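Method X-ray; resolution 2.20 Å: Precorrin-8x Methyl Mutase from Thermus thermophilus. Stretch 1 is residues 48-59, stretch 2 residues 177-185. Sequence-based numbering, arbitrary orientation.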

# COMPACT_ATOMS: atom_id res chain seq x y z
N LEU B 48 11.34 10.64 -9.77
CA LEU B 48 11.81 9.27 -9.63
C LEU B 48 11.24 8.30 -10.65
O LEU B 48 11.83 7.26 -10.92
CB LEU B 48 11.49 8.75 -8.23
CG LEU B 48 11.96 9.61 -7.05
CD1 LEU B 48 11.62 8.87 -5.76
CD2 LEU B 48 13.47 9.88 -7.15
N THR B 49 10.09 8.63 -11.22
CA THR B 49 9.47 7.71 -12.15
C THR B 49 10.05 7.75 -13.56
O THR B 49 10.08 8.79 -14.20
CB THR B 49 7.96 7.94 -12.21
OG1 THR B 49 7.43 7.87 -10.88
CG2 THR B 49 7.29 6.89 -13.06
N ARG B 50 10.48 6.59 -14.03
CA ARG B 50 11.07 6.47 -15.35
C ARG B 50 10.40 5.39 -16.18
O ARG B 50 10.09 4.30 -15.69
CB ARG B 50 12.57 6.18 -15.22
CG ARG B 50 13.35 6.46 -16.48
CD ARG B 50 14.73 7.02 -16.16
NE ARG B 50 15.80 6.11 -16.54
CZ ARG B 50 17.09 6.36 -16.35
NH1 ARG B 50 17.46 7.51 -15.78
NH2 ARG B 50 18.01 5.48 -16.72
N PHE B 51 10.15 5.69 -17.45
CA PHE B 51 9.51 4.73 -18.34
C PHE B 51 10.47 4.25 -19.42
O PHE B 51 11.47 4.90 -19.71
CB PHE B 51 8.30 5.37 -19.03
CG PHE B 51 7.25 5.84 -18.09
CD1 PHE B 51 7.44 6.98 -17.33
CD2 PHE B 51 6.05 5.14 -17.97
CE1 PHE B 51 6.44 7.43 -16.46
CE2 PHE B 51 5.05 5.57 -17.10
CZ PHE B 51 5.25 6.72 -16.35
N SER B 52 10.18 3.10 -20.00
CA SER B 52 11.01 2.60 -21.09
C SER B 52 10.20 2.93 -22.33
O SER B 52 8.98 3.14 -22.25
CB SER B 52 11.20 1.09 -21.00
OG SER B 52 10.03 0.40 -21.39
N GLN B 53 10.87 2.98 -23.47
CA GLN B 53 10.23 3.28 -24.75
C GLN B 53 9.06 2.32 -25.00
O GLN B 53 9.23 1.10 -24.93
CB GLN B 53 11.26 3.16 -25.87
CG GLN B 53 10.77 3.53 -27.25
CD GLN B 53 11.85 3.37 -28.30
OE1 GLN B 53 12.91 3.99 -28.21
NE2 GLN B 53 11.58 2.53 -29.30
N GLY B 54 7.89 2.88 -25.28
CA GLY B 54 6.71 2.07 -25.54
C GLY B 54 6.05 1.34 -24.37
O GLY B 54 5.13 0.55 -24.58
N ALA B 55 6.50 1.61 -23.15
CA ALA B 55 5.96 0.97 -21.94
C ALA B 55 4.44 1.12 -21.77
O ALA B 55 3.71 0.13 -21.70
CB ALA B 55 6.67 1.51 -20.70
N VAL B 56 3.96 2.35 -21.72
CA VAL B 56 2.54 2.59 -21.55
C VAL B 56 1.68 1.91 -22.62
O VAL B 56 0.70 1.21 -22.28
CB VAL B 56 2.22 4.09 -21.54
CG1 VAL B 56 0.75 4.31 -21.21
CG2 VAL B 56 3.08 4.77 -20.50
N GLU B 57 2.03 2.11 -23.89
CA GLU B 57 1.28 1.51 -24.99
C GLU B 57 1.32 -0.01 -24.85
O GLU B 57 0.34 -0.70 -25.13
CB GLU B 57 1.87 1.91 -26.34
CG GLU B 57 2.01 3.42 -26.55
CD GLU B 57 3.39 3.93 -26.18
OE1 GLU B 57 3.86 3.63 -25.06
OE2 GLU B 57 4.01 4.63 -27.02
N ALA B 58 2.46 -0.53 -24.40
CA ALA B 58 2.58 -1.97 -24.21
C ALA B 58 1.61 -2.39 -23.10
O ALA B 58 1.05 -3.49 -23.13
CB ALA B 58 4.01 -2.32 -23.82
N GLY B 59 1.41 -1.50 -22.13
CA GLY B 59 0.51 -1.80 -21.03
C GLY B 59 -0.95 -1.78 -21.43
O GLY B 59 -1.71 -2.68 -21.08
N PRO B 177 15.44 -6.48 -21.88
CA PRO B 177 14.68 -6.52 -23.14
C PRO B 177 13.16 -6.67 -22.99
O PRO B 177 12.55 -7.52 -23.65
CB PRO B 177 15.28 -7.72 -23.85
CG PRO B 177 15.42 -8.67 -22.73
CD PRO B 177 16.07 -7.80 -21.65
N VAL B 178 12.56 -5.84 -22.15
CA VAL B 178 11.11 -5.89 -21.94
C VAL B 178 10.68 -4.49 -21.53
O VAL B 178 11.43 -3.76 -20.89
CB VAL B 178 10.75 -6.90 -20.81
CG1 VAL B 178 11.16 -6.36 -19.46
CG2 VAL B 178 9.27 -7.19 -20.83
N PRO B 179 9.47 -4.07 -21.93
CA PRO B 179 9.10 -2.72 -21.52
C PRO B 179 8.92 -2.65 -20.00
O PRO B 179 8.58 -3.64 -19.36
CB PRO B 179 7.82 -2.45 -22.30
CG PRO B 179 7.23 -3.80 -22.45
CD PRO B 179 8.40 -4.70 -22.71
N TRP B 180 9.17 -1.48 -19.42
CA TRP B 180 9.02 -1.37 -17.98
C TRP B 180 8.77 0.04 -17.51
O TRP B 180 8.90 1.01 -18.27
CB TRP B 180 10.28 -1.91 -17.30
CG TRP B 180 11.53 -1.36 -17.93
CD1 TRP B 180 12.34 -1.98 -18.84
CD2 TRP B 180 12.10 -0.05 -17.73
NE1 TRP B 180 13.37 -1.15 -19.22
CE2 TRP B 180 13.25 0.04 -18.55
CE3 TRP B 180 11.74 1.05 -16.94
CZ2 TRP B 180 14.04 1.19 -18.61
CZ3 TRP B 180 12.53 2.19 -17.00
CH2 TRP B 180 13.67 2.25 -17.82
N ILE B 181 8.41 0.14 -16.23
CA ILE B 181 8.17 1.40 -15.55
C ILE B 181 8.79 1.17 -14.18
O ILE B 181 8.50 0.17 -13.51
CB ILE B 181 6.70 1.71 -15.35
CG1 ILE B 181 5.97 1.70 -16.70
CG2 ILE B 181 6.57 3.08 -14.67
CD1 ILE B 181 4.52 2.08 -16.60
N VAL B 182 9.65 2.10 -13.79
CA VAL B 182 10.38 1.99 -12.55
C VAL B 182 10.33 3.25 -11.69
O VAL B 182 10.19 4.35 -12.21
CB VAL B 182 11.87 1.64 -12.88
CG1 VAL B 182 12.77 1.97 -11.71
CG2 VAL B 182 12.01 0.16 -13.21
N THR B 183 10.42 3.07 -10.38
CA THR B 183 10.49 4.20 -9.45
C THR B 183 11.95 4.15 -8.99
O THR B 183 12.34 3.28 -8.21
CB THR B 183 9.55 4.05 -8.22
OG1 THR B 183 9.77 2.80 -7.56
CG2 THR B 183 8.09 4.15 -8.65
N GLU B 184 12.75 5.06 -9.52
CA GLU B 184 14.17 5.15 -9.22
C GLU B 184 14.43 5.28 -7.72
O GLU B 184 13.69 5.97 -7.02
CB GLU B 184 14.78 6.36 -9.94
CG GLU B 184 14.48 6.42 -11.43
CD GLU B 184 15.66 6.00 -12.29
OE1 GLU B 184 15.97 4.79 -12.34
OE2 GLU B 184 16.28 6.89 -12.92
N GLY B 185 15.47 4.62 -7.23
CA GLY B 185 15.81 4.72 -5.83
C GLY B 185 15.27 3.64 -4.92
O GLY B 185 15.01 2.51 -5.37

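The apolar centre of this contact is built around Ile 181. On the sheet face it shares with Phe 51, its CG2 sits over the aromatic ring, 4.1 Å from the centroid of the Phe 51 ring, while its CD1 lies 3.6 Å from Phe 51 CE2. The start of the helix closes in from the same stretch as Phe 51: Ala 55 CB is 4.1 Å from Ile 181 CG1, and one turn on, Ala 58 CB meets Pro 179 CG at 3.8 Å. Ala 55 and Ala 58 both point CA-to-CB toward the other stretch, and their methyls make these contacts.

The backbones pair antiparallel. Arg 50 and Val 182 form the hydrogen-bonded pair, each N reaching the other's O at 2.9 Å, both nearly straight; Thr 49 and Phe 51 face Thr 183 and Ile 181 in the non-hydrogen-bonded pairs.

Where the strand gives way to a turn, Ser 52 does double duty. Its OG accepts a hydrogen bond from Trp 180 N at 2.9 Å, and its CB packs over the indole face, 3.5 Å from the centroid of the Trp 180 five-membered ring.

At the exposed edge, Arg 50 NH1 and Glu 184 OE2 form a salt bridge at 3.2 Å. The oxygen lies over the guanidinium face, so charge alone, without a directed N-H, links the pair.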